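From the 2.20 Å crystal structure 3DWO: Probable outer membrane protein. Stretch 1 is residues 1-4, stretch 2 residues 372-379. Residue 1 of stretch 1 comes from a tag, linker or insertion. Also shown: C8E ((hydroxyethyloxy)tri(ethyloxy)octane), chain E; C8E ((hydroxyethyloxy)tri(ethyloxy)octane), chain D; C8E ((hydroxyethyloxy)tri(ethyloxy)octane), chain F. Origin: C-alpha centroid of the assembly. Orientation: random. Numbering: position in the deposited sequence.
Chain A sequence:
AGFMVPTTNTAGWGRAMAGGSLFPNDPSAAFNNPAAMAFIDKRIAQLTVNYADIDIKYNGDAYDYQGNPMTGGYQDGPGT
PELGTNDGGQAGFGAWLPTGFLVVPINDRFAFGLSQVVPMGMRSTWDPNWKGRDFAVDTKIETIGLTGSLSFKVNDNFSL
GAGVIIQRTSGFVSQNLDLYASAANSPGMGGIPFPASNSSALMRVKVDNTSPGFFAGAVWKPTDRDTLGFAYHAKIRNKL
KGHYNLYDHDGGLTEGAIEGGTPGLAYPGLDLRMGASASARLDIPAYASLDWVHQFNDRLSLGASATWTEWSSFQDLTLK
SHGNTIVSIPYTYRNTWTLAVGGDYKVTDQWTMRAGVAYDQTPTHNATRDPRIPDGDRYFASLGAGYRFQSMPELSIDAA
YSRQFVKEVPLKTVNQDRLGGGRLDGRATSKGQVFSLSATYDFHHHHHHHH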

# COMPACT_ATOMS: atom_id res chain seq x y z
N ALA A 1 3.00 2.58 -6.97
CA ALA A 1 2.67 1.29 -6.31
C ALA A 1 1.46 1.37 -5.37
O ALA A 1 1.25 0.47 -4.56
CB ALA A 1 3.88 0.77 -5.55
N GLY A 2 0.69 2.45 -5.49
CA GLY A 2 -0.51 2.62 -4.66
C GLY A 2 -0.29 2.31 -3.20
O GLY A 2 0.43 3.04 -2.51
N PHE A 3 -0.91 1.25 -2.69
CA PHE A 3 -0.69 0.90 -1.29
C PHE A 3 -0.03 -0.46 -1.08
O PHE A 3 -0.16 -1.07 -0.02
CB PHE A 3 -1.98 1.00 -0.46
CG PHE A 3 -3.21 0.53 -1.17
CD1 PHE A 3 -3.90 1.37 -2.03
CD2 PHE A 3 -3.69 -0.76 -0.96
CE1 PHE A 3 -5.06 0.94 -2.68
CE2 PHE A 3 -4.85 -1.20 -1.60
CZ PHE A 3 -5.53 -0.35 -2.46
N MET A 4 0.67 -0.92 -2.11
CA MET A 4 1.40 -2.18 -2.00
C MET A 4 2.82 -1.79 -1.62
O MET A 4 3.34 -0.77 -2.09
CB MET A 4 1.38 -2.94 -3.33
CG MET A 4 0.06 -3.63 -3.60
SD MET A 4 0.25 -5.39 -3.79
CE MET A 4 0.39 -5.88 -2.09
N ARG A 372 -6.76 10.34 -0.63
CA ARG A 372 -6.41 9.16 0.16
C ARG A 372 -5.08 8.56 -0.27
O ARG A 372 -4.20 8.30 0.56
CB ARG A 372 -7.49 8.07 0.04
CG ARG A 372 -8.86 8.50 0.46
CD ARG A 372 -9.77 7.31 0.74
NE ARG A 372 -10.95 7.77 1.48
CZ ARG A 372 -12.13 8.03 0.94
NH1 ARG A 372 -12.34 7.86 -0.36
NH2 ARG A 372 -13.10 8.50 1.71
N ILE A 373 -4.94 8.34 -1.58
CA ILE A 373 -3.74 7.76 -2.17
C ILE A 373 -3.39 8.62 -3.40
O ILE A 373 -3.66 8.23 -4.53
CB ILE A 373 -3.98 6.32 -2.67
CG1 ILE A 373 -4.67 5.48 -1.59
CG2 ILE A 373 -2.66 5.68 -3.08
CD1 ILE A 373 -3.81 5.18 -0.38
N PRO A 374 -2.81 9.80 -3.18
CA PRO A 374 -2.46 10.68 -4.30
C PRO A 374 -1.06 10.43 -4.85
O PRO A 374 -0.23 11.33 -4.84
CB PRO A 374 -2.57 12.06 -3.68
CG PRO A 374 -1.96 11.82 -2.30
CD PRO A 374 -2.59 10.48 -1.88
N ASP A 375 -0.77 9.23 -5.34
CA ASP A 375 0.58 9.01 -5.85
C ASP A 375 0.71 9.05 -7.37
O ASP A 375 -0.28 9.13 -8.10
CB ASP A 375 1.19 7.71 -5.29
CG ASP A 375 0.76 6.48 -6.05
OD1 ASP A 375 -0.44 6.40 -6.41
OD2 ASP A 375 1.61 5.60 -6.28
N GLY A 376 1.96 9.03 -7.83
CA GLY A 376 2.25 9.06 -9.24
C GLY A 376 3.44 8.16 -9.47
O GLY A 376 3.93 7.53 -8.52
N ASP A 377 3.90 8.08 -10.71
CA ASP A 377 5.05 7.24 -11.02
C ASP A 377 6.21 7.64 -10.10
O ASP A 377 6.36 8.81 -9.78
CB ASP A 377 5.45 7.40 -12.48
CG ASP A 377 4.38 6.90 -13.44
OD1 ASP A 377 3.51 6.12 -13.00
OD2 ASP A 377 4.42 7.28 -14.63
N ARG A 378 7.00 6.66 -9.67
CA ARG A 378 8.13 6.97 -8.79
C ARG A 378 9.46 6.49 -9.36
O ARG A 378 9.51 5.52 -10.13
CB ARG A 378 8.00 6.30 -7.42
CG ARG A 378 6.67 6.45 -6.69
CD ARG A 378 5.68 5.40 -7.13
NE ARG A 378 4.55 5.32 -6.21
CZ ARG A 378 4.61 4.78 -4.99
NH1 ARG A 378 5.74 4.26 -4.55
NH2 ARG A 378 3.53 4.77 -4.22
N TYR A 379 10.52 7.18 -8.98
CA TYR A 379 11.87 6.79 -9.36
C TYR A 379 12.51 6.45 -8.02
O TYR A 379 12.43 7.23 -7.08
CB TYR A 379 12.64 7.94 -10.01
CG TYR A 379 12.55 8.01 -11.51
CD1 TYR A 379 12.56 6.85 -12.29
CD2 TYR A 379 12.50 9.24 -12.17
CE1 TYR A 379 12.52 6.92 -13.68
CE2 TYR A 379 12.46 9.32 -13.55
CZ TYR A 379 12.47 8.16 -14.30
OH TYR A 379 12.43 8.24 -15.68
C1 C8E E . 1.28 1.81 8.96
C2 C8E E . 1.35 2.49 7.68
C3 C8E E . 1.79 1.64 6.57
C4 C8E E . 3.21 1.87 6.38
C5 C8E E . 3.48 2.02 4.94
C6 C8E E . 4.89 1.79 4.68
C7 C8E E . 4.96 2.23 3.30
C8 C8E E . 6.17 3.05 3.14
O9 C8E E . 6.87 3.33 1.95
C10 C8E E . 7.41 2.27 1.19
C11 C8E E . 8.05 2.95 0.01
O12 C8E E . 7.09 3.75 -0.71
C13 C8E E . 7.65 4.71 -1.64
C14 C8E E . 7.03 6.08 -2.04
O15 C8E E . 6.53 7.18 -1.23
C16 C8E E . 5.12 7.01 -0.95
C17 C8E E . 4.19 7.66 -1.99
O18 C8E E . 3.42 8.85 -1.72
C19 C8E E . 2.11 8.56 -1.17
C20 C8E E . 0.76 8.85 -1.93
O21 C8E E . 0.05 7.75 -2.51
C1 C8E D . -6.47 6.66 -5.45
C2 C8E D . -7.13 6.45 -4.16
C3 C8E D . -7.49 5.07 -3.86
C4 C8E D . -8.03 5.06 -2.51
C5 C8E D . -7.94 3.68 -1.97
C6 C8E D . -8.03 3.70 -0.52
C7 C8E D . -8.47 2.34 -0.28
C8 C8E D . -7.78 1.82 0.93
O9 C8E D . -8.38 1.17 2.04
C10 C8E D . -9.35 1.88 2.80
C11 C8E D . -9.78 0.94 3.88
O12 C8E D . -10.99 0.26 3.49
C13 C8E D . -12.18 0.58 4.27
C14 C8E D . -13.14 1.79 4.03
O15 C8E D . -14.59 1.87 3.88
C16 C8E D . -15.01 1.75 2.51
C17 C8E D . -15.12 3.08 1.74
O18 C8E D . -15.17 4.37 2.40
C19 C8E D . -16.52 4.80 2.70
C20 C8E D . -17.12 6.17 2.19
O21 C8E D . -17.04 7.32 3.04
C2 C8E F . 15.03 12.49 -9.91
C3 C8E F . 14.34 13.15 -11.01
C4 C8E F . 13.07 13.65 -10.49
C5 C8E F . 11.96 13.24 -11.40
C6 C8E F . 10.69 13.11 -10.68
C7 C8E F . 10.58 11.65 -10.58
C8 C8E F . 9.21 11.20 -10.91
O9 C8E F . 8.85 10.07 -11.70
C10 C8E F . 9.28 10.03 -13.05
C11 C8E F . 8.78 8.73 -13.61

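This is a small, mixed contact in which the turn at the chain's N-terminus sits against a loop and the start of a strand far away in sequence, held at one end by charge around Asp375 and at the other by apolar packing on Ile373. About 238 Å² is buried, both sides summed, and the touching residues lie at least 370 positions apart in sequence.

Residues 1 to 4 form a type II' beta turn. It is closed by a backbone hydrogen bond from Met4 N to Ala1 O, 2.9 Å long. Gly2 has a phi of 46°, and positive phi by itself favours glycine. Met4 completes the turn but makes no contact with the second stretch.

The polar part centres on one carboxylate oxygen. Ala1, which comes from an expression tag, places its terminal amine 3.4 Å from Asp375 OD2, measured from Ala1 N. This is a salt bridge, and its hydrogen bond is weak. Gly2 N also lies 3.4 Å from Asp375 OD2 and donates a second weak hydrogen bond, with an N-H...acceptor angle of 141°. Two successive backbone nitrogens therefore converge on the same acceptor.

That acceptor is already engaged within its own stretch. Arg378 NH2 forms a salt bridge to Asp375 OD2 at 2.9 Å, and Arg378 NE donates to Asp375 OD2 at 3.0 Å. These distances are shorter than those from the turn. Asp375 OD1 is hydrogen-bonded elsewhere in the structure.

Like charges lie close together beside this oxygen. Ala1 N is 3.2 Å from Arg378 NE, over one face of the guanidinium. The carboxylate lies close to both groups, so its negative charge can offset their repulsion. Over the opposite face of the guanidinium lies C17 of the chain E detergent C8E. The same detergent reaches Asp375, with its O21 3.0 Å from Asp375 CB.

The apolar part belongs to Ile373, whose CA-to-CB bond points toward the turn. Ile373 CG2 comes within 4.1 Å of Gly2 CA. Ile373 CD1 is 4.2 Å from Phe3 CD1 and approaches the ring obliquely. The Phe3 CA-to-CB bond points sideways, yet the ring still reaches the isoleucine. C5 of the chain D C8E also meets this ring obliquely, so detergent adds to the apolar surroundings of Phe3. An ideal CB on Gly2 would point away from the second stretch, 4.6 Å from Ile373 CG2.

Arg372, Pro374 and Tyr379 are out of reach of the turn. The contact thus rests mainly on Ile373, Asp375 and Arg378.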